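Local coordinates for protein DNA alpha-glucosyltransferase (Enterobacteria phage T4, PDB 1XV5) that is a phage glycosyltransferase of the GT-B fold, two Rossmann-like domains facing each other across a cleft, here holding uridine-5'-diphosphate, at residues G204-W209 and G234-P239; G211-F216 and K245-P250; I108-Y113 and R134-F139; R3-M8 and D77-N82. All coordinates share one frame; numbering follows the deposited sequence.

Contact 1. Residues G204-W209 and G234-P239; sequences GRTTTW and GLERSP. With UDP (uridine-5'-diphosphate), chain C.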
# COMPACT_ATOMS: atom_id res chain seq x y z
N GLY A 204 -0.28 8.89 4.48
CA GLY A 204 -0.76 7.62 4.97
C GLY A 204 -2.25 7.69 5.29
O GLY A 204 -3.01 8.32 4.55
N ARG A 205 -2.65 7.05 6.38
CA ARG A 205 -4.05 7.07 6.82
C ARG A 205 -4.08 6.93 8.33
O ARG A 205 -3.06 6.67 8.96
CB ARG A 205 -4.87 5.98 6.14
CG ARG A 205 -4.29 4.59 6.18
CD ARG A 205 -5.06 3.68 5.22
NE ARG A 205 -4.51 2.33 5.17
CZ ARG A 205 -4.69 1.41 6.12
NH1 ARG A 205 -4.15 0.22 5.98
NH2 ARG A 205 -5.42 1.69 7.19
N THR A 206 -5.26 7.09 8.93
CA THR A 206 -5.37 7.04 10.38
C THR A 206 -5.37 5.67 11.04
O THR A 206 -6.39 5.19 11.53
CB THR A 206 -6.59 7.85 10.85
OG1 THR A 206 -6.61 9.12 10.18
CG2 THR A 206 -6.51 8.11 12.36
N THR A 207 -4.20 5.05 11.05
CA THR A 207 -3.99 3.75 11.68
C THR A 207 -2.66 3.94 12.39
O THR A 207 -1.68 4.33 11.77
CB THR A 207 -3.93 2.62 10.65
OG1 THR A 207 -5.23 2.47 10.06
CG2 THR A 207 -3.54 1.31 11.32
N THR A 208 -2.63 3.67 13.69
CA THR A 208 -1.42 3.91 14.46
C THR A 208 -0.12 3.28 13.98
O THR A 208 0.94 3.87 14.18
CB THR A 208 -1.65 3.57 15.95
OG1 THR A 208 -2.06 2.21 16.08
CG2 THR A 208 -2.74 4.48 16.53
N TRP A 209 -0.17 2.12 13.33
CA TRP A 209 1.10 1.55 12.86
C TRP A 209 1.68 2.30 11.67
O TRP A 209 2.79 2.00 11.22
CB TRP A 209 0.99 0.04 12.54
CG TRP A 209 0.00 -0.41 11.51
CD1 TRP A 209 -1.24 -0.93 11.74
CD2 TRP A 209 0.21 -0.49 10.09
NE1 TRP A 209 -1.81 -1.35 10.56
CE2 TRP A 209 -0.94 -1.09 9.53
CE3 TRP A 209 1.27 -0.13 9.24
CZ2 TRP A 209 -1.07 -1.34 8.16
CZ3 TRP A 209 1.14 -0.38 7.87
CH2 TRP A 209 -0.02 -0.97 7.35
N GLY A 234 -3.98 12.42 4.27
CA GLY A 234 -4.65 11.13 4.31
C GLY A 234 -5.29 10.69 5.62
O GLY A 234 -5.89 9.62 5.67
N LEU A 235 -5.19 11.51 6.66
CA LEU A 235 -5.77 11.14 7.95
C LEU A 235 -7.28 11.37 8.02
O LEU A 235 -7.74 12.48 8.27
CB LEU A 235 -5.09 11.93 9.07
CG LEU A 235 -3.59 11.67 9.31
CD1 LEU A 235 -3.11 12.53 10.47
CD2 LEU A 235 -3.35 10.19 9.61
N GLU A 236 -8.03 10.30 7.79
CA GLU A 236 -9.49 10.36 7.82
C GLU A 236 -9.99 10.41 9.26
O GLU A 236 -9.31 9.95 10.18
CB GLU A 236 -10.09 9.14 7.12
CG GLU A 236 -10.13 7.85 7.95
CD GLU A 236 -8.80 7.12 8.06
OE1 GLU A 236 -8.76 6.04 8.70
OE2 GLU A 236 -7.78 7.60 7.51
N ARG A 237 -11.18 10.97 9.46
CA ARG A 237 -11.75 11.03 10.79
C ARG A 237 -12.28 9.65 11.14
O ARG A 237 -12.78 8.91 10.28
CB ARG A 237 -12.87 12.07 10.87
CG ARG A 237 -12.37 13.50 10.95
CD ARG A 237 -13.48 14.45 11.34
NE ARG A 237 -14.07 14.07 12.63
CZ ARG A 237 -13.48 14.25 13.81
NH1 ARG A 237 -12.29 14.81 13.89
NH2 ARG A 237 -14.09 13.83 14.91
N SER A 238 -12.16 9.29 12.41
CA SER A 238 -12.60 7.99 12.90
C SER A 238 -12.28 7.98 14.38
O SER A 238 -11.66 8.91 14.89
CB SER A 238 -11.80 6.88 12.21
OG SER A 238 -10.43 6.96 12.59
N PRO A 239 -12.71 6.93 15.10
CA PRO A 239 -12.40 6.90 16.53
C PRO A 239 -10.90 7.06 16.78
O PRO A 239 -10.49 7.72 17.72
CB PRO A 239 -12.93 5.54 16.96
CG PRO A 239 -14.17 5.41 16.12
CD PRO A 239 -13.68 5.88 14.75
N1 UDP C . -3.67 6.97 -1.02
C2 UDP C . -4.34 7.95 -1.73
N3 UDP C . -5.12 8.78 -0.97
C4 UDP C . -5.29 8.74 0.40
C5 UDP C . -4.55 7.71 1.06
C6 UDP C . -3.78 6.88 0.35
O2 UDP C . -4.24 8.07 -2.94
O4 UDP C . -6.03 9.56 0.95
C1' UDP C . -2.83 6.04 -1.77
C2' UDP C . -1.35 6.04 -1.39
O2' UDP C . -0.67 7.11 -2.00
C3' UDP C . -0.94 4.67 -1.89
C4' UDP C . -2.15 3.82 -1.49
O4' UDP C . -3.28 4.73 -1.50
O3' UDP C . -0.82 4.70 -3.31
C5' UDP C . -2.04 3.16 -0.12
O5' UDP C . -1.21 2.01 -0.21
PA UDP C . -0.09 1.68 0.88
O1A UDP C . 0.54 0.42 0.43
O2A UDP C . 0.77 2.88 1.07
O3A UDP C . -0.89 1.43 2.28
PB UDP C . -2.37 0.80 2.60
O1B UDP C . -2.25 0.06 3.88
O2B UDP C . -3.36 1.89 2.49
O3B UDP C . -2.62 -0.24 1.43
O HOH W 1 -7.02 3.88 8.40
O HOH W 2 -8.96 5.32 11.34
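The backbones of R205 and L235 run side by side and nearly parallel, their CA atoms 4.6 Å apart, in two loops that leave the C-terminal ends of the neighbouring parallel strands 199-203 and 229-233. This is the nucleotide-binding end of the second Rossmann-like domain of a GT-B enzyme. At its start, CA of G234, which has no side chain, makes a CA-H...O contact of 3.3 Å with O of G204. T206 sits at the centre of an inverse gamma turn and carries most of the polar pairing. Its N bonds OE2 of E236 at 2.9 Å, almost straight (173°), meeting the oxygen on the syn side but 30° out of the carboxylate plane. OG1 of T206 lies beside its own backbone N (chi1 -47°) and donates to O of E236 at 2.8 Å, in the carbonyl plane on a lone pair. One threonine thus holds E236 by both main chain and side chain. OE2 of E236 also forms a salt bridge with R47, which bonds O of G234 and the nucleotide as well. CD2 of L235 packs against C of R205, 3.6 Å away. R205 leads the other way, extended from CG to NE: NE bonds O2B of UDP at 2.9 Å and NH1 bonds O1B of UDP at 2.8 Å, two N-H groups on two oxygens of one phosphate. NH2 of R205 reaches a water that donates to OE1 of E236. A second water donates to that OE1 and to O of T206, and accepts from OG of S238.

Contact 2. Residues G211-F216 and K245-P250; sequences GFYQMF and KEKGIP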
# COMPACT_ATOMS: atom_id res chain seq x y z
N GLY A 211 2.42 5.27 11.94
CA GLY A 211 3.30 6.22 12.61
C GLY A 211 2.97 7.70 12.62
O GLY A 211 3.88 8.52 12.67
N PHE A 212 1.69 8.07 12.59
CA PHE A 212 1.38 9.49 12.61
C PHE A 212 1.69 10.15 13.95
O PHE A 212 2.06 11.32 13.99
CB PHE A 212 -0.09 9.76 12.19
CG PHE A 212 -1.13 9.08 13.04
CD1 PHE A 212 -1.67 7.86 12.67
CD2 PHE A 212 -1.60 9.70 14.19
CE1 PHE A 212 -2.67 7.25 13.43
CE2 PHE A 212 -2.61 9.10 14.96
CZ PHE A 212 -3.14 7.88 14.58
N TYR A 213 1.58 9.42 15.05
CA TYR A 213 1.89 10.02 16.35
C TYR A 213 3.36 10.42 16.40
O TYR A 213 3.72 11.43 17.01
CB TYR A 213 1.60 9.05 17.50
CG TYR A 213 0.15 9.00 17.90
CD1 TYR A 213 -0.58 7.82 17.80
CD2 TYR A 213 -0.50 10.15 18.36
CE1 TYR A 213 -1.93 7.78 18.16
CE2 TYR A 213 -1.85 10.12 18.72
CZ TYR A 213 -2.56 8.93 18.61
OH TYR A 213 -3.89 8.89 18.96
N GLN A 214 4.21 9.62 15.76
CA GLN A 214 5.63 9.90 15.74
C GLN A 214 5.93 11.15 14.92
O GLN A 214 6.90 11.87 15.19
CB GLN A 214 6.40 8.69 15.20
CG GLN A 214 6.50 7.54 16.22
CD GLN A 214 5.16 6.88 16.55
OE1 GLN A 214 4.93 6.45 17.69
NE2 GLN A 214 4.28 6.78 15.56
N MET A 215 5.09 11.43 13.92
CA MET A 215 5.27 12.62 13.10
C MET A 215 4.90 13.85 13.94
O MET A 215 5.61 14.87 13.92
CB MET A 215 4.39 12.55 11.85
CG MET A 215 4.71 13.61 10.81
SD MET A 215 6.36 13.39 10.08
CE MET A 215 6.66 15.03 9.41
N PHE A 216 3.80 13.76 14.68
CA PHE A 216 3.37 14.87 15.54
C PHE A 216 4.48 15.17 16.54
O PHE A 216 4.80 16.32 16.82
CB PHE A 216 2.10 14.51 16.32
CG PHE A 216 0.84 14.59 15.51
CD1 PHE A 216 0.45 15.78 14.89
CD2 PHE A 216 0.00 13.48 15.40
CE1 PHE A 216 -0.74 15.86 14.18
CE2 PHE A 216 -1.20 13.55 14.69
CZ PHE A 216 -1.57 14.74 14.08
N LYS A 245 -7.05 14.48 19.40
CA LYS A 245 -7.53 15.65 20.12
C LYS A 245 -7.59 15.36 21.61
O LYS A 245 -7.21 16.19 22.43
CB LYS A 245 -8.92 16.06 19.62
CG LYS A 245 -9.55 17.19 20.44
CD LYS A 245 -10.95 17.52 19.95
CE LYS A 245 -11.65 18.52 20.87
NZ LYS A 245 -10.91 19.81 20.99
N GLU A 246 -8.09 14.18 21.96
CA GLU A 246 -8.20 13.77 23.35
C GLU A 246 -6.84 13.84 24.05
O GLU A 246 -6.76 14.15 25.23
CB GLU A 246 -8.77 12.35 23.45
CG GLU A 246 -10.23 12.25 23.05
CD GLU A 246 -10.76 10.82 23.09
OE1 GLU A 246 -11.99 10.64 22.95
OE2 GLU A 246 -9.95 9.88 23.24
N LYS A 247 -5.77 13.55 23.31
CA LYS A 247 -4.44 13.58 23.89
C LYS A 247 -3.86 14.98 23.92
O LYS A 247 -2.74 15.19 24.38
CB LYS A 247 -3.51 12.62 23.13
CG LYS A 247 -4.02 11.19 23.15
CD LYS A 247 -2.90 10.16 23.19
CE LYS A 247 -2.07 10.17 21.93
NZ LYS A 247 -1.04 9.09 21.96
N GLY A 248 -4.63 15.94 23.42
CA GLY A 248 -4.18 17.33 23.43
C GLY A 248 -3.16 17.70 22.37
O GLY A 248 -2.47 18.71 22.51
N ILE A 249 -3.07 16.90 21.31
CA ILE A 249 -2.12 17.19 20.24
C ILE A 249 -2.69 18.27 19.32
O ILE A 249 -3.78 18.11 18.78
CB ILE A 249 -1.82 15.92 19.41
CG1 ILE A 249 -1.05 14.91 20.27
CG2 ILE A 249 -1.00 16.28 18.18
CD1 ILE A 249 -0.87 13.56 19.61
N PRO A 250 -1.96 19.37 19.14
CA PRO A 250 -2.42 20.46 18.28
C PRO A 250 -2.35 20.12 16.79
O PRO A 250 -1.46 19.39 16.35
CB PRO A 250 -1.49 21.61 18.65
CG PRO A 250 -0.21 20.90 18.93
CD PRO A 250 -0.66 19.71 19.76
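The ring of Y213 is covered on both faces: NZ of K247 sits above one, 3.5 Å from the plane and displaced toward the rim, while CE2 of F212 lies over the centre of the other. At the ring edge, in plane, comes CD1 of I249, 3.7 Å from CD2 of Y213. The lysine and tyrosine reach toward each other tip to tip in a cation-pi pair, NZ of K247 being 3.7 Å from the centroid of the Y213 ring and 20° off its normal. CE of K247 comes closer still, 3.2 Å from CE2 of Y213. Bends at chi2 and chi3 of K247 give its chain this course. The contact joins the first turns of helix 212-223 to the turn that follows helix 239-246, in the second Rossmann-like domain, where a Schellman motif at G248 (positive phi) turns the chain toward strand 251-254. Just past that turn, I249 divides its branches between two rings. Its CG2, anti to the backbone N, makes a CH-pi contact over one face of F216, 3.8 Å from the ring centroid, and its CD1 serves Y213. I244 of helix 239-246 touches F216, F212 and I249, and M232 of strand 229-233 touches both phenylalanines.

Contact 3. Residues I108-Y113 and R134-F139; sequences IRVVVY and RADVIF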
# COMPACT_ATOMS: atom_id res chain seq x y z
N ILE A 108 -9.81 -22.21 -15.38
CA ILE A 108 -9.27 -20.90 -15.08
C ILE A 108 -8.32 -20.96 -13.88
O ILE A 108 -8.65 -21.56 -12.85
CB ILE A 108 -10.40 -19.88 -14.79
CG1 ILE A 108 -11.15 -19.57 -16.10
CG2 ILE A 108 -9.83 -18.61 -14.19
CD1 ILE A 108 -12.36 -18.66 -15.94
N ARG A 109 -7.15 -20.35 -14.01
CA ARG A 109 -6.18 -20.34 -12.92
C ARG A 109 -6.49 -19.19 -11.99
O ARG A 109 -6.34 -18.02 -12.35
CB ARG A 109 -4.76 -20.22 -13.47
CG ARG A 109 -3.68 -20.29 -12.39
CD ARG A 109 -2.31 -20.58 -12.97
NE ARG A 109 -2.26 -21.89 -13.61
CZ ARG A 109 -1.15 -22.46 -14.08
NH1 ARG A 109 0.01 -21.83 -13.98
NH2 ARG A 109 -1.21 -23.65 -14.65
N VAL A 110 -6.93 -19.51 -10.78
CA VAL A 110 -7.28 -18.50 -9.80
C VAL A 110 -6.09 -18.14 -8.91
O VAL A 110 -5.52 -18.99 -8.24
CB VAL A 110 -8.44 -18.97 -8.91
CG1 VAL A 110 -8.73 -17.94 -7.83
CG2 VAL A 110 -9.68 -19.21 -9.77
N VAL A 111 -5.74 -16.86 -8.93
CA VAL A 111 -4.62 -16.37 -8.13
C VAL A 111 -5.16 -15.50 -7.01
O VAL A 111 -5.91 -14.55 -7.24
CB VAL A 111 -3.66 -15.54 -9.00
CG1 VAL A 111 -2.47 -15.08 -8.17
CG2 VAL A 111 -3.20 -16.36 -10.19
N VAL A 112 -4.78 -15.82 -5.78
CA VAL A 112 -5.24 -15.04 -4.64
C VAL A 112 -4.09 -14.33 -3.94
O VAL A 112 -3.11 -14.95 -3.53
CB VAL A 112 -5.96 -15.93 -3.61
CG1 VAL A 112 -6.38 -15.09 -2.41
CG2 VAL A 112 -7.18 -16.58 -4.26
N TYR A 113 -4.23 -13.01 -3.81
CA TYR A 113 -3.23 -12.19 -3.14
C TYR A 113 -3.80 -11.71 -1.81
O TYR A 113 -4.89 -11.13 -1.77
CB TYR A 113 -2.89 -10.95 -3.97
CG TYR A 113 -1.93 -11.15 -5.12
CD1 TYR A 113 -0.56 -10.94 -4.94
CD2 TYR A 113 -2.38 -11.49 -6.39
CE1 TYR A 113 0.34 -11.04 -6.02
CE2 TYR A 113 -1.50 -11.60 -7.47
CZ TYR A 113 -0.15 -11.37 -7.28
OH TYR A 113 0.71 -11.44 -8.34
N ARG A 134 -10.01 -22.40 -3.41
CA ARG A 134 -10.17 -22.46 -4.86
C ARG A 134 -8.89 -22.01 -5.56
O ARG A 134 -8.63 -22.39 -6.70
CB ARG A 134 -11.33 -21.56 -5.31
CG ARG A 134 -11.45 -21.41 -6.82
CD ARG A 134 -11.74 -22.75 -7.49
NE ARG A 134 -11.80 -22.65 -8.95
CZ ARG A 134 -10.74 -22.54 -9.75
NH1 ARG A 134 -10.90 -22.46 -11.06
NH2 ARG A 134 -9.52 -22.53 -9.24
N ALA A 135 -8.11 -21.19 -4.87
CA ALA A 135 -6.87 -20.66 -5.43
C ALA A 135 -5.87 -21.71 -5.91
O ALA A 135 -5.65 -22.73 -5.25
CB ALA A 135 -6.20 -19.75 -4.41
N ASP A 136 -5.27 -21.44 -7.06
CA ASP A 136 -4.26 -22.32 -7.63
C ASP A 136 -2.90 -21.73 -7.25
O ASP A 136 -1.88 -22.43 -7.27
CB ASP A 136 -4.39 -22.37 -9.15
CG ASP A 136 -5.69 -23.01 -9.59
OD1 ASP A 136 -6.58 -22.28 -10.09
OD2 ASP A 136 -5.83 -24.24 -9.43
N VAL A 137 -2.91 -20.45 -6.90
CA VAL A 137 -1.70 -19.74 -6.50
C VAL A 137 -2.08 -18.75 -5.40
O VAL A 137 -3.05 -18.00 -5.54
CB VAL A 137 -1.10 -18.94 -7.68
CG1 VAL A 137 0.20 -18.26 -7.24
CG2 VAL A 137 -0.84 -19.86 -8.87
N ILE A 138 -1.31 -18.74 -4.32
CA ILE A 138 -1.58 -17.85 -3.19
C ILE A 138 -0.34 -17.02 -2.85
O ILE A 138 0.76 -17.56 -2.79
CB ILE A 138 -1.98 -18.65 -1.94
CG1 ILE A 138 -3.18 -19.54 -2.26
CG2 ILE A 138 -2.31 -17.70 -0.80
CD1 ILE A 138 -3.50 -20.54 -1.17
N PHE A 139 -0.54 -15.72 -2.62
CA PHE A 139 0.56 -14.81 -2.27
C PHE A 139 0.26 -14.06 -0.97
O PHE A 139 -0.89 -13.74 -0.67
CB PHE A 139 0.76 -13.73 -3.34
CG PHE A 139 1.35 -14.22 -4.63
CD1 PHE A 139 0.54 -14.45 -5.74
CD2 PHE A 139 2.73 -14.36 -4.77
CE1 PHE A 139 1.10 -14.81 -6.97
CE2 PHE A 139 3.29 -14.71 -5.99
CZ PHE A 139 2.48 -14.93 -7.10
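The rings of Y113 and F139 lie in an offset stack, planes 12° apart and centroids 4.5 Å apart, with CD1 of F139 over the tyrosine face, displaced toward the rim. They close the tightly packed half of a parallel strand pair, in which V111, V112 and Y113 are matched with V137, I138 and F139. CG1 of V111 meets the edge of the F139 ring in its plane, 3.8 Å from CE1 of F139. Turned to the other face of the sheet, CG2 of V112 presses on CB of A135 at 3.3 Å, tighter than ordinary carbon contact. N of V112 bonds O of V137, and N of F139 bonds O of V112.

The opposite end, where R109, R134 and D136 reach the surface, relies on polar grips. O of V110 takes two N-H groups, from D136 at 2.7 Å and from V137 at 3.3 Å. OD1 of D136 accepts N of V110 through its anti lone pair at 2.9 Å and, from above the carboxylate plane, NH2 of R134 in a salt bridge. That guanidinium spreads one face over CG2 of V110 and sends NH1 to O of I108 at 3.0 Å.

Strand 78-83 flanks the pair beside 109-114 and strand 172-174 beside 137-140. The C-terminal helix 388-399 covers the face of V111, Y113 and F139, its Q395 bonding OH of Y113, while R109 bonds O of I399.

Contact 4. Residues R3-M8 and D77-N82; sequences RICIFM and DILIIN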
# COMPACT_ATOMS: atom_id res chain seq x y z
N ARG A 3 -5.73 -13.54 -21.23
CA ARG A 3 -6.80 -12.67 -20.76
C ARG A 3 -6.76 -12.72 -19.24
O ARG A 3 -6.84 -13.79 -18.65
CB ARG A 3 -8.15 -13.15 -21.27
CG ARG A 3 -8.28 -13.19 -22.79
CD ARG A 3 -9.58 -13.86 -23.20
NE ARG A 3 -9.67 -15.22 -22.67
CZ ARG A 3 -10.73 -16.01 -22.80
NH1 ARG A 3 -10.72 -17.23 -22.29
NH2 ARG A 3 -11.81 -15.58 -23.44
N ILE A 4 -6.63 -11.55 -18.62
CA ILE A 4 -6.57 -11.47 -17.17
C ILE A 4 -7.75 -10.69 -16.60
O ILE A 4 -8.15 -9.67 -17.15
CB ILE A 4 -5.27 -10.74 -16.71
CG1 ILE A 4 -4.05 -11.34 -17.41
CG2 ILE A 4 -5.13 -10.86 -15.20
CD1 ILE A 4 -3.80 -12.80 -17.08
N CYS A 5 -8.32 -11.19 -15.51
CA CYS A 5 -9.42 -10.50 -14.85
C CYS A 5 -8.99 -10.21 -13.42
O CYS A 5 -8.76 -11.14 -12.64
CB CYS A 5 -10.70 -11.33 -14.82
SG CYS A 5 -12.05 -10.50 -13.90
N ILE A 6 -8.86 -8.93 -13.09
CA ILE A 6 -8.47 -8.52 -11.75
C ILE A 6 -9.76 -8.17 -11.02
O ILE A 6 -10.48 -7.26 -11.40
CB ILE A 6 -7.53 -7.30 -11.82
CG1 ILE A 6 -6.31 -7.66 -12.67
CG2 ILE A 6 -7.10 -6.90 -10.41
CD1 ILE A 6 -5.36 -6.51 -12.93
N PHE A 7 -10.02 -8.92 -9.95
CA PHE A 7 -11.25 -8.79 -9.18
C PHE A 7 -11.07 -8.33 -7.73
O PHE A 7 -10.36 -8.97 -6.95
CB PHE A 7 -11.94 -10.17 -9.21
CG PHE A 7 -13.33 -10.20 -8.63
CD1 PHE A 7 -13.86 -11.40 -8.18
CD2 PHE A 7 -14.12 -9.06 -8.58
CE1 PHE A 7 -15.17 -11.48 -7.70
CE2 PHE A 7 -15.43 -9.12 -8.10
CZ PHE A 7 -15.95 -10.34 -7.65
N MET A 8 -11.71 -7.22 -7.38
CA MET A 8 -11.69 -6.70 -6.02
C MET A 8 -13.10 -6.89 -5.45
O MET A 8 -13.94 -6.00 -5.54
CB MET A 8 -11.32 -5.21 -6.00
CG MET A 8 -9.83 -4.94 -6.10
SD MET A 8 -9.44 -3.17 -6.06
CE MET A 8 -9.78 -2.74 -7.75
N ASP A 77 -8.29 -16.13 -18.58
CA ASP A 77 -7.45 -17.32 -18.50
C ASP A 77 -6.94 -17.37 -17.07
O ASP A 77 -6.74 -18.45 -16.50
CB ASP A 77 -6.26 -17.20 -19.46
CG ASP A 77 -6.68 -17.18 -20.91
OD1 ASP A 77 -6.29 -16.25 -21.63
OD2 ASP A 77 -7.41 -18.12 -21.32
N ILE A 78 -6.75 -16.19 -16.49
CA ILE A 78 -6.27 -16.07 -15.13
C ILE A 78 -7.15 -15.07 -14.37
O ILE A 78 -7.35 -13.95 -14.82
CB ILE A 78 -4.82 -15.56 -15.12
CG1 ILE A 78 -3.93 -16.53 -15.90
CG2 ILE A 78 -4.33 -15.40 -13.68
CD1 ILE A 78 -2.49 -16.07 -16.05
N LEU A 79 -7.68 -15.51 -13.23
CA LEU A 79 -8.51 -14.64 -12.41
C LEU A 79 -7.72 -14.28 -11.16
O LEU A 79 -7.28 -15.16 -10.42
CB LEU A 79 -9.80 -15.36 -11.99
CG LEU A 79 -10.67 -14.59 -11.00
CD1 LEU A 79 -11.17 -13.30 -11.63
CD2 LEU A 79 -11.85 -15.46 -10.56
N ILE A 80 -7.52 -12.99 -10.94
CA ILE A 80 -6.77 -12.53 -9.79
C ILE A 80 -7.70 -11.86 -8.79
O ILE A 80 -8.30 -10.83 -9.07
CB ILE A 80 -5.67 -11.53 -10.21
CG1 ILE A 80 -4.75 -12.20 -11.23
CG2 ILE A 80 -4.88 -11.09 -8.98
CD1 ILE A 80 -3.67 -11.29 -11.78
N ILE A 81 -7.83 -12.48 -7.62
CA ILE A 81 -8.70 -11.95 -6.58
C ILE A 81 -7.85 -11.24 -5.53
O ILE A 81 -7.11 -11.88 -4.77
CB ILE A 81 -9.51 -13.08 -5.93
CG1 ILE A 81 -10.28 -13.84 -7.02
CG2 ILE A 81 -10.48 -12.50 -4.91
CD1 ILE A 81 -11.16 -14.96 -6.49
N ASN A 82 -7.95 -9.92 -5.50
CA ASN A 82 -7.17 -9.12 -4.56
C ASN A 82 -7.88 -8.75 -3.26
O ASN A 82 -7.26 -8.22 -2.34
CB ASN A 82 -6.66 -7.85 -5.25
CG ASN A 82 -5.56 -8.16 -6.26
OD1 ASN A 82 -4.67 -8.96 -5.99
ND2 ASN A 82 -5.62 -7.50 -7.41
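R3-M8 and D77-N82 are adjacent parallel strands in the middle of the N-terminal Rossmann-like sheet, in register from R3 with D77 to M8 with N82. At the entry, D77 meets both the backbone and the side chain of R3. OD1 of D77 takes N of R3 at 2.8 Å, and OD2 of D77 forms a long salt bridge of 3.6 Å with NH1 of R3, whose NH2 has a second partner in D75. In return, O of R3 accepts N-H groups from both D77 and I78. Beyond this the ladder is regular: C5 bonds I78 and I80, and F7 bonds I80 and N82, with N of F7 only 2.7 Å from O of I80. The strands are first and fourth in a sheet ordered 3-2-1-4-5-6-7, so they flank the switch point of a Rossmann-type sheet, where the order of strands turns back and goes on in the other direction. On the face of I4, I6, I78 and I80, a bent chi2 (-63°) carries CD1 of I4 over to CB of I78, at 3.5 Å, and CG2 of I4 touches CD1 of I80 at 3.7 Å. Helix 17-30 covers this face farther along, Q24 touching I80. On the other face, chi2 of L79 (64°) brings its CD1 against C5 and F7 of the other strand: it lies 3.4 Å from O of C5, 3.7 Å from SG of C5 and 4.0 Å from CB of F7.

How the contacts relate
The four contacts fall into two pairs, one in each Rossmann-like domain. Contacts 3 and 4 share one parallel sheet, strands 78-83 and 109-114 being neighbours: N of V111 lies 2.7 Å from O of L79, a probable hydrogen bond, and the contact centres are 9 Å apart. In the other domain contacts 1 and 2 follow one another along the same two strand-loop-helix units, their centres 11 Å apart, with CE1 of F212 packed 3.5 Å from C of T207. Contact 1 holds UDP directly. Across the cleft, the side chains of Y113 (contact 3) and M8 (contact 4) are about 12 and 11 Å from UDP, and the centres of contacts 1 and 3 are 31 Å apart.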